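Tail fiber protein (Pseudomonas aeruginosa, PDB 6CL6) forms the receptor-binding fiber of an R-type pyocin, a contractile injection system, and probably recognises the surface of target bacteria. Local coordinates at residues A155-A158 with N162-I165. Sequence-based numbering, arbitrary orientation.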
# COMPACT_ATOMS: atom_id res chain seq x y z
N ALA A 155 -36.03 0.51 -0.54
CA ALA A 155 -36.69 0.78 -1.80
C ALA A 155 -37.34 2.16 -1.81
O ALA A 155 -37.56 2.72 -2.89
CB ALA A 155 -37.75 -0.29 -2.11
N GLN A 156 -37.69 2.71 -0.65
CA GLN A 156 -38.23 4.06 -0.61
C GLN A 156 -37.13 5.12 -0.63
O GLN A 156 -37.38 6.25 -1.07
CB GLN A 156 -39.13 4.22 0.62
CG GLN A 156 -40.42 3.36 0.50
CD GLN A 156 -41.41 3.54 1.63
OE1 GLN A 156 -42.56 3.31 1.45
NE2 GLN A 156 -40.94 3.93 2.81
N ALA A 157 -35.91 4.80 -0.17
CA ALA A 157 -34.79 5.66 -0.51
C ALA A 157 -34.55 5.67 -2.01
O ALA A 157 -34.30 6.73 -2.62
CB ALA A 157 -33.54 5.22 0.25
N ALA A 158 -34.69 4.51 -2.65
CA ALA A 158 -34.49 4.41 -4.09
C ALA A 158 -35.48 5.25 -4.87
O ALA A 158 -35.13 5.82 -5.91
CB ALA A 158 -34.57 2.95 -4.51
N ASN A 162 -32.26 12.83 -3.49
CA ASN A 162 -31.26 13.48 -2.63
C ASN A 162 -30.98 12.72 -1.34
O ASN A 162 -30.44 13.29 -0.39
CB ASN A 162 -31.67 14.93 -2.35
CG ASN A 162 -31.42 15.83 -3.55
OD1 ASN A 162 -30.27 16.06 -3.92
ND2 ASN A 162 -32.49 16.31 -4.17
N TYR A 163 -31.29 11.45 -1.31
CA TYR A 163 -30.72 10.56 -0.30
C TYR A 163 -29.23 10.40 -0.63
O TYR A 163 -28.85 10.37 -1.81
CB TYR A 163 -31.39 9.20 -0.31
CG TYR A 163 -32.78 9.14 0.31
CD1 TYR A 163 -33.88 9.64 -0.37
CD2 TYR A 163 -32.97 8.57 1.56
CE1 TYR A 163 -35.14 9.56 0.19
CE2 TYR A 163 -34.23 8.49 2.13
CZ TYR A 163 -35.31 8.99 1.43
OH TYR A 163 -36.59 8.90 1.98
N PRO A 164 -28.36 10.34 0.39
CA PRO A 164 -26.93 10.20 0.10
C PRO A 164 -26.52 8.82 -0.34
O PRO A 164 -25.45 8.65 -0.93
CB PRO A 164 -26.25 10.57 1.43
CG PRO A 164 -27.26 10.21 2.47
CD PRO A 164 -28.63 10.46 1.82
N ILE A 165 -27.35 7.82 -0.05
CA ILE A 165 -27.08 6.42 -0.36
C ILE A 165 -28.44 5.76 -0.44
O ILE A 165 -29.40 6.19 0.22
CB ILE A 165 -26.18 5.78 0.73
CG1 ILE A 165 -25.76 4.36 0.36
CG2 ILE A 165 -26.93 5.78 2.10
CD1 ILE A 165 -24.68 4.34 -0.72
O HOH W 1 -38.56 8.44 0.15
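Ala157 packs over one face of the Tyr163 ring in a CH-pi contact between the short helix 154-159 and the loop that follows it. The helix and loop link strands 147-151 and 169-177, which are neighbours in the mixed sheet of one globular domain of the fiber. Ala157 CA sits 3.8 Å from the ring centroid of Tyr163 and 5° off the ring normal, almost exactly above the centre. The methyl group lies to one side of this point, with Ala157 CB 3.6 Å from Tyr163 CD2. Over another part of the rim, Ala157 O comes to 3.7 Å from Tyr163 CD1. Within the two segments, Ala157 alone covers this face. With CG beside the backbone N and anti to the carbonyl carbon (chi1 -75°), the ring of Tyr163 is turned toward the helix. Beyond the ring, the phenol oxygen meets the helix through water. One water donates to Gln156 O at 2.8 Å and accepts from Tyr163 OH at 2.7 Å. Gln151 NE2 bonds to Tyr163 OH, and Gln151 OE1 bonds to Gln156 NE2, so one amide on strand 147-151 bridges the two side chains. No direct hydrogen bond joins the two segments. The phenol oxygen is thus gripped twice, giving its proton to the water and bonding to Gln151 NE2, which probably fixes the rotation of the ring while Ala157 lies over its face.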